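Local coordinates for NAD nucleotidase (Haemophilus influenzae, PDB 3ZTV), which degrades NAD to adenosine and nicotinamide riboside, acting both as an NAD(P) pyrophosphatase and as a 5'-nucleotidase on mononucleotides, at residues K447-V459 against Y474-L487. Numbering follows the deposited sequence.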
loop_
_atom_site.group_PDB
_atom_site.type_symbol
_atom_site.label_atom_id
_atom_site.label_comp_id
_atom_site.label_asym_id
_atom_site.label_seq_id
_atom_site.Cartn_x
_atom_site.Cartn_y
_atom_site.Cartn_z
ATOM N N LYS A 447 0.976 30.008 18.091
ATOM C CA LYS A 447 0.830 31.289 18.773
ATOM C C LYS A 447 0.716 31.078 20.281
ATOM O O LYS A 447 1.396 31.748 21.062
ATOM C CB LYS A 447 -0.394 32.052 18.257
ATOM C CG LYS A 447 -0.245 32.625 16.851
ATOM C CD LYS A 447 -1.514 33.361 16.421
ATOM C CE LYS A 447 -1.341 34.081 15.094
ATOM N NZ LYS A 447 -2.630 34.640 14.572
ATOM N N GLN A 448 -0.136 30.138 20.683
ATOM C CA GLN A 448 -0.367 29.897 22.100
ATOM C C GLN A 448 0.892 29.450 22.848
ATOM O O GLN A 448 1.134 29.879 23.970
ATOM C CB GLN A 448 -1.502 28.894 22.319
ATOM C CG GLN A 448 -1.941 28.824 23.765
ATOM C CD GLN A 448 -2.443 30.163 24.284
ATOM O OE1 GLN A 448 -3.421 30.713 23.772
ATOM N NE2 GLN A 448 -1.774 30.692 25.302
ATOM N N VAL A 449 1.702 28.588 22.241
ATOM C CA VAL A 449 2.897 28.143 22.951
ATOM C C VAL A 449 3.897 29.292 23.141
ATOM O O VAL A 449 4.559 29.363 24.176
ATOM C CB VAL A 449 3.557 26.879 22.328
ATOM C CG1 VAL A 449 4.302 27.213 21.058
ATOM C CG2 VAL A 449 4.495 26.219 23.337
ATOM N N LEU A 450 3.991 30.198 22.167
ATOM C CA LEU A 450 4.821 31.397 22.327
ATOM C C LEU A 450 4.290 32.258 23.466
ATOM O O LEU A 450 5.061 32.777 24.276
ATOM C CB LEU A 450 4.880 32.220 21.037
ATOM C CG LEU A 450 5.562 31.548 19.842
ATOM C CD1 LEU A 450 5.461 32.423 18.595
ATOM C CD2 LEU A 450 7.017 31.221 20.161
ATOM N N GLU A 451 2.970 32.402 23.533
ATOM C CA GLU A 451 2.359 33.158 24.624
ATOM C C GLU A 451 2.673 32.500 25.975
ATOM O O GLU A 451 3.016 33.179 26.951
ATOM C CB GLU A 451 0.845 33.289 24.420
ATOM C CG GLU A 451 0.412 34.085 23.177
ATOM C CD GLU A 451 0.424 35.603 23.372
ATOM O OE1 GLU A 451 0.674 36.076 24.503
ATOM O OE2 GLU A 451 0.153 36.320 22.378
ATOM N N ASP A 452 2.552 31.176 26.028
ATOM C CA ASP A 452 2.851 30.429 27.251
ATOM C C ASP A 452 4.283 30.683 27.710
ATOM O O ASP A 452 4.538 30.980 28.885
ATOM C CB ASP A 452 2.681 28.920 27.029
ATOM C CG ASP A 452 1.254 28.515 26.674
ATOM O OD1 ASP A 452 0.295 29.248 26.995
ATOM O OD2 ASP A 452 1.089 27.425 26.081
ATOM N N ALA A 453 5.222 30.549 26.778
ATOM C CA ALA A 453 6.635 30.673 27.110
ATOM C C ALA A 453 6.980 32.072 27.614
ATOM O O ALA A 453 7.696 32.220 28.608
ATOM C CB ALA A 453 7.490 30.293 25.921
ATOM N N MET A 454 6.470 33.096 26.935
ATOM C CA MET A 454 6.686 34.479 27.369
ATOM C C MET A 454 6.094 34.753 28.750
ATOM O O MET A 454 6.707 35.445 29.572
ATOM C CB MET A 454 6.130 35.473 26.343
ATOM C CG MET A 454 6.960 35.562 25.077
ATOM S SD MET A 454 6.452 36.923 24.000
ATOM C CE MET A 454 4.888 36.291 23.383
ATOM N N GLN A 455 4.907 34.215 29.008
ATOM C CA GLN A 455 4.275 34.382 30.317
ATOM C C GLN A 455 5.132 33.800 31.448
ATOM O O GLN A 455 5.277 34.414 32.510
ATOM C CB GLN A 455 2.877 33.760 30.321
ATOM C CG GLN A 455 2.208 33.705 31.695
ATOM C CD GLN A 455 1.859 35.077 32.257
ATOM O OE1 GLN A 455 1.841 36.075 31.537
ATOM N NE2 GLN A 455 1.574 35.126 33.555
ATOM N N PHE A 456 5.698 32.618 31.225
ATOM C CA PHE A 456 6.561 31.983 32.222
ATOM C C PHE A 456 7.844 32.796 32.397
ATOM O O PHE A 456 8.288 33.036 33.518
ATOM C CB PHE A 456 6.883 30.538 31.811
ATOM C CG PHE A 456 7.390 29.671 32.941
ATOM C CD1 PHE A 456 6.509 29.104 33.845
ATOM C CD2 PHE A 456 8.741 29.396 33.072
ATOM C CE1 PHE A 456 6.968 28.295 34.873
ATOM C CE2 PHE A 456 9.203 28.588 34.100
ATOM C CZ PHE A 456 8.312 28.039 34.996
ATOM N N ALA A 457 8.431 33.233 31.287
ATOM C CA ALA A 457 9.689 33.983 31.326
ATOM C C ALA A 457 9.563 35.324 32.044
ATOM O O ALA A 457 10.480 35.752 32.743
ATOM C CB ALA A 457 10.224 34.201 29.910
ATOM N N LEU A 458 8.429 35.987 31.854
ATOM C CA LEU A 458 8.257 37.363 32.305
ATOM C C LEU A 458 7.573 37.472 33.659
ATOM O O LEU A 458 7.778 38.451 34.381
ATOM C CB LEU A 458 7.455 38.153 31.268
ATOM C CG LEU A 458 8.131 38.356 29.910
ATOM C CD1 LEU A 458 7.107 38.766 28.865
ATOM C CD2 LEU A 458 9.251 39.385 30.012
ATOM N N VAL A 459 6.764 36.479 34.009
ATOM C CA VAL A 459 5.944 36.577 35.215
ATOM C C VAL A 459 6.023 35.370 36.147
ATOM O O VAL A 459 6.397 35.508 37.311
ATOM C CB VAL A 459 4.458 36.835 34.864
ATOM C CG1 VAL A 459 3.616 36.929 36.136
ATOM C CG2 VAL A 459 4.316 38.099 34.029
ATOM N N TYR A 474 8.742 36.727 15.258
ATOM C CA TYR A 474 7.590 37.386 15.850
ATOM C C TYR A 474 7.954 38.693 16.540
ATOM O O TYR A 474 9.115 38.941 16.877
ATOM C CB TYR A 474 6.850 36.438 16.816
ATOM C CG TYR A 474 7.604 36.140 18.096
ATOM C CD1 TYR A 474 8.501 35.076 18.179
ATOM C CD2 TYR A 474 7.416 36.925 19.227
ATOM C CE1 TYR A 474 9.194 34.812 19.365
ATOM C CE2 TYR A 474 8.100 36.669 20.410
ATOM C CZ TYR A 474 8.988 35.617 20.474
ATOM O OH TYR A 474 9.664 35.390 21.660
ATOM N N GLU A 475 6.936 39.535 16.698
ATOM C CA GLU A 475 7.026 40.734 17.513
ATOM C C GLU A 475 6.040 40.570 18.656
ATOM O O GLU A 475 4.948 40.019 18.481
ATOM C CB GLU A 475 6.678 41.990 16.702
ATOM C CG GLU A 475 6.700 43.277 17.535
ATOM C CD GLU A 475 6.541 44.547 16.714
ATOM O OE1 GLU A 475 6.607 44.486 15.467
ATOM O OE2 GLU A 475 6.350 45.616 17.337
ATOM N N ALA A 476 6.437 41.038 19.833
ATOM C CA ALA A 476 5.593 40.925 21.015
ATOM C C ALA A 476 5.821 42.111 21.944
ATOM O O ALA A 476 6.878 42.739 21.908
ATOM C CB ALA A 476 5.874 39.612 21.747
ATOM N N ASN A 477 4.819 42.408 22.767
ATOM C CA ASN A 477 4.933 43.442 23.794
ATOM C C ASN A 477 5.065 42.802 25.168
ATOM O O ASN A 477 4.426 41.787 25.444
ATOM C CB ASN A 477 3.692 44.336 23.808
ATOM C CG ASN A 477 3.511 45.117 22.525
ATOM O OD1 ASN A 477 4.479 45.564 21.911
ATOM N ND2 ASN A 477 2.258 45.279 22.108
ATOM N N GLU A 478 5.864 43.402 26.044
ATOM C CA GLU A 478 5.964 42.898 27.409
ATOM C C GLU A 478 4.620 42.987 28.123
ATOM O O GLU A 478 4.246 42.091 28.879
ATOM C CB GLU A 478 7.029 43.656 28.203
ATOM C CG GLU A 478 7.171 43.168 29.640
ATOM C CD GLU A 478 8.431 43.668 30.317
ATOM O OE1 GLU A 478 9.139 44.513 29.731
ATOM O OE2 GLU A 478 8.717 43.206 31.443
ATOM N N THR A 479 3.901 44.077 27.879
ATOM C CA THR A 479 2.596 44.297 28.490
ATOM C C THR A 479 1.486 43.665 27.653
ATOM O O THR A 479 1.289 44.046 26.503
ATOM C CB THR A 479 2.309 45.809 28.626
ATOM O OG1 THR A 479 3.339 46.430 29.407
ATOM C CG2 THR A 479 0.955 46.045 29.281
ATOM N N PRO A 480 0.753 42.694 28.222
ATOM C CA PRO A 480 -0.343 42.066 27.477
ATOM C C PRO A 480 -1.432 43.075 27.121
ATOM O O PRO A 480 -1.624 44.047 27.857
ATOM C CB PRO A 480 -0.893 41.028 28.464
ATOM C CG PRO A 480 0.229 40.772 29.413
ATOM C CD PRO A 480 0.942 42.085 29.548
ATOM N N ASN A 481 -2.122 42.852 26.006
ATOM C CA ASN A 481 -3.216 43.725 25.594
ATOM C C ASN A 481 -4.514 43.388 26.320
ATOM O O ASN A 481 -4.520 42.571 27.241
ATOM C CB ASN A 481 -3.414 43.689 24.072
ATOM C CG ASN A 481 -3.844 42.325 23.567
ATOM O OD1 ASN A 481 -4.280 41.474 24.340
ATOM N ND2 ASN A 481 -3.735 42.116 22.258
ATOM N N ALA A 482 -5.606 44.022 25.899
ATOM C CA ALA A 482 -6.905 43.851 26.544
ATOM C C ALA A 482 -7.336 42.389 26.568
ATOM O O ALA A 482 -8.005 41.946 27.504
ATOM C CB ALA A 482 -7.959 44.703 25.846
ATOM N N GLU A 483 -6.950 41.645 25.536
ATOM C CA GLU A 483 -7.333 40.239 25.416
ATOM C C GLU A 483 -6.339 39.306 26.106
ATOM O O GLU A 483 -6.474 38.084 26.038
ATOM C CB GLU A 483 -7.492 39.855 23.942
ATOM C CG GLU A 483 -8.591 40.616 23.218
ATOM C CD GLU A 483 -9.979 40.265 23.725
ATOM O OE1 GLU A 483 -10.120 39.235 24.419
ATOM O OE2 GLU A 483 -10.930 41.021 23.430
ATOM N N GLY A 484 -5.342 39.888 26.767
ATOM C CA GLY A 484 -4.361 39.118 27.510
ATOM C C GLY A 484 -3.208 38.585 26.680
ATOM O O GLY A 484 -2.430 37.756 27.154
ATOM N N LYS A 485 -3.085 39.075 25.449
ATOM C CA LYS A 485 -2.075 38.582 24.510
ATOM C C LYS A 485 -0.880 39.522 24.367
ATOM O O LYS A 485 -1.036 40.747 24.358
ATOM C CB LYS A 485 -2.703 38.352 23.135
ATOM C CG LYS A 485 -3.876 37.385 23.141
ATOM C CD LYS A 485 -3.435 35.966 23.508
ATOM C CE LYS A 485 -4.618 35.004 23.513
ATOM N NZ LYS A 485 -4.199 33.574 23.623
ATOM N N ARG A 486 0.313 38.948 24.248
ATOM C CA ARG A 486 1.523 39.734 24.021
ATOM C C ARG A 486 1.943 39.783 22.547
ATOM O O ARG A 486 2.649 40.703 22.134
ATOM C CB ARG A 486 2.686 39.203 24.872
ATOM C CG ARG A 486 2.503 39.351 26.375
ATOM C CD ARG A 486 3.792 39.008 27.118
ATOM N NE ARG A 486 3.688 39.268 28.555
ATOM C CZ ARG A 486 3.153 38.426 29.435
ATOM N NH1 ARG A 486 2.664 37.256 29.039
ATOM N NH2 ARG A 486 3.106 38.755 30.721
ATOM N N LEU A 487 1.531 38.796 21.758
ATOM C CA LEU A 487 1.954 38.748 20.360
ATOM C C LEU A 487 1.376 39.884 19.524
ATOM O O LEU A 487 0.194 40.212 19.630
ATOM C CB LEU A 487 1.618 37.398 19.722
ATOM C CG LEU A 487 2.511 36.221 20.135
ATOM C CD1 LEU A 487 1.938 34.919 19.603
ATOM C CD2 LEU A 487 3.936 36.416 19.646
HETATM O O HOH W 1 -2.836 33.412 26.146
HETATM O O HOH W 2 2.533 35.946 26.548
HETATM O O HOH W 3 -0.978 35.402 26.604
#
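Arg486 reaches along helix 447-459 to Gln455. Its CB rests against Met454 CE at 3.9 Å. From there the chain runs out extended from CG to NE, with CD passing beside Leu458 CD1. The same methyl lies over one face of the guanidinium, 3.5 Å from NE, and Pro480 CG lies over the opposite face, offset toward the rim. NE donates to Glu478 O, which closes the loop 478-486 onto its own arginine. At the tip, NH1 and NH2 both grip Gln455 OE1, NH1 at 2.9 Å and in the carbonyl plane, NH2 from a tilted position. Val459 CG2 touches NH2 obliquely.

This is the C-terminal domain of the 5'-nucleotidase family, where the helix 443-460 packs beside the hairpin made by strands 472-477 and 487-493.

One turn back along the helix, at the backbone end of the arginine, Glu451 turns its carboxylate to the backbone: OE1 takes Arg486 N on its syn lone pair at 2.9 Å, nearly straight at 175°, while OE2 takes Leu487 N from out of plane. Two waters also donate to OE1; one of them bridges to Arg486 NH1, the other to Gly484 O. Deeper in, Met454 bends at chi3 (-72°), bringing SD 3.6 Å from Ala476 CB and into an oblique Met-aromatic contact with Tyr474, whose hydroxyl bonds to Pro467 O. Leu450 CD1 meets the same ring at CD1, 4.1 Å away.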